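Alkyl hydroperoxide reductase, C subunit (Enterococcus faecalis, PDB 5Y63) probably reduces hydrogen peroxide and organic hydroperoxides to water and alcohols as a thiol-dependent 2-Cys peroxiredoxin that assembles as a ring-like decamer of homodimers. Local coordinates at residues A[78-83]-A[104-109]; A[48-53]-A[88-93]. All coordinates share one frame; numbering follows the deposited sequence.

Contact 1 (A[78-83]-A[104-109])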
loop_
_atom_site.group_PDB
_atom_site.type_symbol
_atom_site.label_atom_id
_atom_site.label_comp_id
_atom_site.label_asym_id
_atom_site.label_seq_id
_atom_site.Cartn_x
_atom_site.Cartn_y
_atom_site.Cartn_z
ATOM N N GLU A 78 -21.256 -41.879 -12.367
ATOM C CA GLU A 78 -21.162 -42.188 -10.945
ATOM C C GLU A 78 -21.860 -41.094 -10.132
ATOM O O GLU A 78 -21.989 -39.957 -10.590
ATOM C CB GLU A 78 -19.687 -42.305 -10.540
ATOM C CG GLU A 78 -19.436 -42.777 -9.113
ATOM C CD GLU A 78 -20.034 -44.139 -8.819
ATOM O OE1 GLU A 78 -21.048 -44.195 -8.092
ATOM O OE2 GLU A 78 -19.497 -45.152 -9.321
ATOM N N VAL A 79 -22.317 -41.451 -8.935
ATOM C CA VAL A 79 -23.000 -40.525 -8.031
ATOM C C VAL A 79 -22.186 -40.366 -6.748
ATOM O O VAL A 79 -21.799 -41.353 -6.128
ATOM C CB VAL A 79 -24.417 -41.037 -7.681
ATOM C CG1 VAL A 79 -25.119 -40.099 -6.707
ATOM C CG2 VAL A 79 -25.250 -41.208 -8.944
ATOM N N TYR A 80 -21.935 -39.121 -6.354
ATOM C CA TYR A 80 -21.211 -38.824 -5.118
ATOM C C TYR A 80 -22.047 -37.913 -4.217
ATOM O O TYR A 80 -22.106 -36.705 -4.439
ATOM C CB TYR A 80 -19.873 -38.151 -5.436
ATOM C CG TYR A 80 -18.989 -38.938 -6.376
ATOM C CD1 TYR A 80 -18.105 -39.901 -5.893
ATOM C CD2 TYR A 80 -19.031 -38.715 -7.750
ATOM C CE1 TYR A 80 -17.292 -40.623 -6.751
ATOM C CE2 TYR A 80 -18.221 -39.430 -8.617
ATOM C CZ TYR A 80 -17.352 -40.382 -8.112
ATOM O OH TYR A 80 -16.545 -41.095 -8.973
ATOM N N SER A 81 -22.700 -38.488 -3.208
ATOM C CA SER A 81 -23.444 -37.686 -2.241
ATOM C C SER A 81 -22.466 -37.038 -1.268
ATOM O O SER A 81 -21.555 -37.697 -0.764
ATOM C CB SER A 81 -24.478 -38.525 -1.488
ATOM O OG SER A 81 -23.884 -39.319 -0.476
ATOM N N VAL A 82 -22.660 -35.749 -1.012
ATOM C CA VAL A 82 -21.735 -34.978 -0.194
ATOM C C VAL A 82 -22.469 -34.305 0.962
ATOM O O VAL A 82 -23.544 -33.732 0.790
ATOM C CB VAL A 82 -21.006 -33.900 -1.025
ATOM C CG1 VAL A 82 -19.777 -33.396 -0.280
ATOM C CG2 VAL A 82 -20.605 -34.446 -2.387
ATOM N N SER A 83 -21.866 -34.386 2.141
ATOM C CA SER A 83 -22.368 -33.717 3.331
ATOM C C SER A 83 -21.175 -33.291 4.181
ATOM O O SER A 83 -20.070 -33.808 4.012
ATOM C CB SER A 83 -23.301 -34.654 4.106
ATOM O OG SER A 83 -23.328 -34.371 5.494
ATOM N N LYS A 104 -26.192 -47.727 -2.761
ATOM C CA LYS A 104 -25.026 -48.424 -3.296
ATOM C C LYS A 104 -23.923 -47.465 -3.737
ATOM O O LYS A 104 -22.774 -47.876 -3.880
ATOM C CB LYS A 104 -25.434 -49.315 -4.477
ATOM C CG LYS A 104 -26.298 -50.510 -4.095
ATOM C CD LYS A 104 -25.503 -51.545 -3.311
ATOM C CE LYS A 104 -26.291 -52.828 -3.099
ATOM N NZ LYS A 104 -25.427 -53.930 -2.590
ATOM N N TYR A 105 -24.268 -46.197 -3.958
ATOM C CA TYR A 105 -23.288 -45.203 -4.417
ATOM C C TYR A 105 -22.404 -44.702 -3.267
ATOM O O TYR A 105 -22.770 -44.848 -2.099
ATOM C CB TYR A 105 -23.961 -44.032 -5.168
ATOM C CG TYR A 105 -25.131 -43.354 -4.480
ATOM C CD1 TYR A 105 -24.928 -42.393 -3.493
ATOM C CD2 TYR A 105 -26.444 -43.640 -4.853
ATOM C CE1 TYR A 105 -25.997 -41.759 -2.878
ATOM C CE2 TYR A 105 -27.519 -43.012 -4.244
ATOM C CZ TYR A 105 -27.291 -42.072 -3.257
ATOM O OH TYR A 105 -28.357 -41.448 -2.649
ATOM N N PRO A 106 -21.221 -44.141 -3.596
ATOM C CA PRO A 106 -20.306 -43.650 -2.561
ATOM C C PRO A 106 -20.771 -42.353 -1.898
ATOM O O PRO A 106 -21.084 -41.381 -2.586
ATOM C CB PRO A 106 -18.993 -43.423 -3.325
ATOM C CG PRO A 106 -19.396 -43.233 -4.739
ATOM C CD PRO A 106 -20.601 -44.102 -4.934
ATOM N N MET A 107 -20.808 -42.353 -0.567
ATOM C CA MET A 107 -21.173 -41.175 0.211
ATOM C C MET A 107 -19.916 -40.458 0.704
ATOM O O MET A 107 -19.252 -40.920 1.638
ATOM C CB MET A 107 -22.032 -41.587 1.404
ATOM C CG MET A 107 -23.252 -42.410 1.038
ATOM S SD MET A 107 -24.241 -42.806 2.491
ATOM C CE MET A 107 -25.033 -41.228 2.797
ATOM N N LEU A 108 -19.591 -39.331 0.073
ATOM C CA LEU A 108 -18.391 -38.572 0.423
ATOM C C LEU A 108 -18.587 -37.803 1.725
ATOM O O LEU A 108 -19.663 -37.263 1.983
ATOM C CB LEU A 108 -18.019 -37.590 -0.690
ATOM C CG LEU A 108 -17.789 -38.149 -2.098
ATOM C CD1 LEU A 108 -17.286 -37.041 -3.014
ATOM C CD2 LEU A 108 -16.816 -39.318 -2.097
ATOM N N ALA A 109 -17.538 -37.768 2.541
ATOM C CA ALA A 109 -17.527 -36.984 3.768
ATOM C C ALA A 109 -16.749 -35.704 3.513
ATOM O O ALA A 109 -15.732 -35.718 2.812
ATOM C CB ALA A 109 -16.882 -37.776 4.892
HETATM O O HOH W 1 -22.719 -38.305 1.953
#
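Ser81 and Met107 form the firm bridge between two parallel strands, 77-83 and 107-109, in the central sheet of the thioredoxin fold. The axes of the two short strand segments approach to 4.6 Å, with 38° between their directions. Leu108 N gives Ser81 O a bond of 2.7 Å, almost in line with the carbonyl (C=O...N 173°), whereas the bond from Ser81 N to Pro106 O is weak at 3.4 Å.

The close packing lies on both faces. On one, the Tyr80 ring puts CD1 3.8 Å from Pro106 CG, and Tyr80 CB lies 3.7 Å from Leu108 CD1. On the other, Val79 CG1, anti to its own backbone N (chi1 178°), sits over a face of the Tyr105 ring, 4.0 Å from its centroid and displaced toward the rim. Helix 58-67 adds to this face: Met65 touches both Val79 and Tyr105, and the hydroxyl of Tyr105 is hydrogen-bonded to Leu62 O. Glu78 OE1 accepts from Val79 N and is also bonded to Tyr69 OH; the same oxygen lies beside Pro106 CD as well.

Toward Ser83 and Ala109 the pairing slackens, and their CA atoms are 5.9 Å apart. One water bridges the seam beside Met107: it donates a hydrogen bond to Leu108 O and is hydrogen-bonded to Ser81 OG at 2.9 Å.

Contact 2 (A[48-53]-A[88-93])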
loop_
_atom_site.group_PDB
_atom_site.type_symbol
_atom_site.label_atom_id
_atom_site.label_comp_id
_atom_site.label_asym_id
_atom_site.label_seq_id
_atom_site.Cartn_x
_atom_site.Cartn_y
_atom_site.Cartn_z
ATOM N N PHE A 48 -23.933 -34.716 -5.203
ATOM C CA PHE A 48 -25.253 -34.518 -4.618
ATOM C C PHE A 48 -25.114 -34.025 -3.180
ATOM O O PHE A 48 -25.090 -34.813 -2.232
ATOM C CB PHE A 48 -26.053 -35.820 -4.681
ATOM C CG PHE A 48 -27.524 -35.641 -4.438
ATOM C CD1 PHE A 48 -28.370 -35.293 -5.481
ATOM C CD2 PHE A 48 -28.064 -35.827 -3.172
ATOM C CE1 PHE A 48 -29.727 -35.127 -5.265
ATOM C CE2 PHE A 48 -29.418 -35.664 -2.951
ATOM C CZ PHE A 48 -30.251 -35.315 -4.000
ATOM N N PHE A 49 -25.010 -32.707 -3.032
ATOM C CA PHE A 49 -24.877 -32.084 -1.719
ATOM C C PHE A 49 -26.197 -32.126 -0.960
ATOM O O PHE A 49 -27.260 -31.949 -1.554
ATOM C CB PHE A 49 -24.423 -30.634 -1.860
ATOM C CG PHE A 49 -22.982 -30.485 -2.227
ATOM C CD1 PHE A 49 -22.590 -30.442 -3.553
ATOM C CD2 PHE A 49 -22.017 -30.370 -1.241
ATOM C CE1 PHE A 49 -21.258 -30.295 -3.891
ATOM C CE2 PHE A 49 -20.685 -30.223 -1.570
ATOM C CZ PHE A 49 -20.304 -30.186 -2.897
ATOM N N TYR A 50 -26.122 -32.353 0.350
ATOM C CA TYR A 50 -27.302 -32.319 1.216
ATOM C C TYR A 50 -26.912 -31.863 2.630
ATOM O O TYR A 50 -25.775 -32.073 3.051
ATOM C CB TYR A 50 -27.992 -33.691 1.245
ATOM C CG TYR A 50 -27.170 -34.771 1.904
ATOM C CD1 TYR A 50 -26.157 -35.418 1.213
ATOM C CD2 TYR A 50 -27.402 -35.139 3.224
ATOM C CE1 TYR A 50 -25.393 -36.399 1.816
ATOM C CE2 TYR A 50 -26.645 -36.117 3.838
ATOM C CZ TYR A 50 -25.642 -36.748 3.130
ATOM O OH TYR A 50 -24.885 -37.721 3.733
ATOM N N PRO A 51 -27.855 -31.243 3.368
ATOM C CA PRO A 51 -27.515 -30.567 4.628
ATOM C C PRO A 51 -26.981 -31.444 5.760
ATOM O O PRO A 51 -25.896 -31.172 6.273
ATOM C CB PRO A 51 -28.838 -29.906 5.047
ATOM C CG PRO A 51 -29.643 -29.822 3.800
ATOM C CD PRO A 51 -29.272 -31.041 3.017
ATOM N N ALA A 52 -27.728 -32.472 6.159
ATOM C CA ALA A 52 -27.386 -33.211 7.378
ATOM C C ALA A 52 -27.836 -34.669 7.382
ATOM O O ALA A 52 -28.902 -35.006 6.867
ATOM C CB ALA A 52 -27.964 -32.493 8.590
ATOM N N ASP A 53 -27.010 -35.524 7.981
ATOM C CA ASP A 53 -27.392 -36.904 8.263
ATOM C C ASP A 53 -28.390 -36.933 9.416
ATOM O O ASP A 53 -28.563 -35.947 10.133
ATOM C CB ASP A 53 -26.167 -37.752 8.612
ATOM C CG ASP A 53 -25.259 -37.987 7.424
ATOM O OD1 ASP A 53 -25.277 -37.173 6.483
ATOM O OD2 ASP A 53 -24.524 -38.994 7.427
ATOM N N TYR A 88 -17.569 -41.570 9.419
ATOM C CA TYR A 88 -18.070 -42.315 10.583
ATOM C C TYR A 88 -19.592 -42.190 10.707
ATOM O O TYR A 88 -20.285 -43.180 10.949
ATOM C CB TYR A 88 -17.427 -41.820 11.889
ATOM C CG TYR A 88 -15.934 -42.060 12.012
ATOM C CD1 TYR A 88 -15.415 -43.352 12.070
ATOM C CD2 TYR A 88 -15.040 -40.988 12.101
ATOM C CE1 TYR A 88 -14.050 -43.572 12.193
ATOM C CE2 TYR A 88 -13.675 -41.196 12.225
ATOM C CZ TYR A 88 -13.185 -42.488 12.271
ATOM O OH TYR A 88 -11.828 -42.695 12.392
ATOM N N VAL A 89 -20.096 -40.970 10.531
ATOM C CA VAL A 89 -21.523 -40.678 10.685
ATOM C C VAL A 89 -22.359 -41.323 9.579
ATOM O O VAL A 89 -23.467 -41.795 9.835
ATOM C CB VAL A 89 -21.789 -39.155 10.713
ATOM C CG1 VAL A 89 -23.283 -38.859 10.753
ATOM C CG2 VAL A 89 -21.104 -38.518 11.915
ATOM N N HIS A 90 -21.827 -41.339 8.359
ATOM C CA HIS A 90 -22.518 -41.965 7.229
ATOM C C HIS A 90 -22.768 -43.450 7.480
ATOM O O HIS A 90 -23.847 -43.957 7.179
ATOM C CB HIS A 90 -21.723 -41.794 5.929
ATOM C CG HIS A 90 -21.596 -40.373 5.470
ATOM N ND1 HIS A 90 -22.593 -39.437 5.644
ATOM C CD2 HIS A 90 -20.597 -39.737 4.815
ATOM C CE1 HIS A 90 -22.206 -38.283 5.134
ATOM N NE2 HIS A 90 -21.000 -38.438 4.621
ATOM N N LYS A 91 -21.769 -44.136 8.034
ATOM C CA LYS A 91 -21.891 -45.559 8.356
ATOM C C LYS A 91 -23.034 -45.820 9.335
ATOM O O LYS A 91 -23.840 -46.729 9.130
ATOM C CB LYS A 91 -20.578 -46.090 8.937
ATOM C CG LYS A 91 -20.586 -47.582 9.238
ATOM C CD LYS A 91 -19.238 -48.041 9.770
ATOM C CE LYS A 91 -19.347 -49.328 10.573
ATOM N NZ LYS A 91 -18.130 -49.552 11.401
ATOM N N ALA A 92 -23.098 -45.021 10.397
ATOM C CA ALA A 92 -24.161 -45.145 11.393
ATOM C C ALA A 92 -25.537 -44.827 10.804
ATOM O O ALA A 92 -26.536 -45.443 11.180
ATOM C CB ALA A 92 -23.877 -44.238 12.579
ATOM N N TRP A 93 -25.580 -43.865 9.885
ATOM C CA TRP A 93 -26.825 -43.474 9.223
ATOM C C TRP A 93 -27.342 -44.586 8.311
ATOM O O TRP A 93 -28.551 -44.774 8.181
ATOM C CB TRP A 93 -26.614 -42.175 8.433
ATOM C CG TRP A 93 -27.873 -41.453 8.045
ATOM C CD1 TRP A 93 -29.076 -41.479 8.695
ATOM C CD2 TRP A 93 -28.040 -40.560 6.934
ATOM N NE1 TRP A 93 -29.984 -40.676 8.046
ATOM C CE2 TRP A 93 -29.373 -40.099 6.963
ATOM C CE3 TRP A 93 -27.195 -40.116 5.910
ATOM C CZ2 TRP A 93 -29.880 -39.213 6.011
ATOM C CZ3 TRP A 93 -27.701 -39.234 4.964
ATOM C CH2 TRP A 93 -29.031 -38.793 5.022
#
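Asp53 lies over Trp93 of helix 87-96 and bonds to His90 with its tip, and the path from its backbone to its carboxylate traces the contact. Its CA stands over the centre of the Trp93 six-membered ring, 3.8 Å from the centroid and only 3° off the normal, a CH-pi contact. CB continues over the same ring near Trp93 CE3 and also touches Val89 CG1 at 3.8 Å. With CG anti to the carbonyl carbon (chi1 -70°), it stands above Trp93 CE3.

At the tip the two oxygens have different donors. OD2 uses its syn lone pair to accept from His90 ND1 at 2.7 Å, although this oxygen lies somewhat out of the imidazole plane. OD1 accepts from Tyr50 OH at 2.8 Å, within the same segment. The other imidazole nitrogen, NE2, is hydrogen-bonded to Leu108 O; with ND1 also donating, the geometry would favour a doubly protonated ring beside the carboxylate.

Tyr50 and Trp93 reach toward each other tip to tip. Their planes are 27° apart but slid so far that the rings barely overlap, and Tyr50 CE2 meets Trp93 CZ3 at 3.5 Å. Beyond the helix, Ala92 packs on Phe54 of the second subunit. The Tyr50 side chain is about 4 Å from that of Cys58, the predicted peroxidatic cysteine, and Pro51 touches Cys58 too. Pro51 to Cys58 fit the PxxxT/SxxC active-site motif of peroxiredoxins, and Asp53 within it is the residue that bonds to helix 87-96.

In the fold
Both contacts are buried, but contact 1 lies about 6 Å from the chain centre and contact 2 about 12 Å, where the second subunit comes within reach. They share the sheet: strand 77-83 lies between 107-109 and 44-49, and the backbone atoms Tyr80 O and Phe48 N, 2.8 Å apart, probably hydrogen-bond. Helix 87-96 of contact 2 belongs to the connection between the two strands of contact 1. The chemistry differs accordingly. Contact 1 relies on main-chain pairing and apolar packing, aliphatic against aromatic, whereas contact 2 relies on side-chain polar bonds among aromatic rings. Ser83 CB packs on Tyr50 CZ at 3.3 Å where they join.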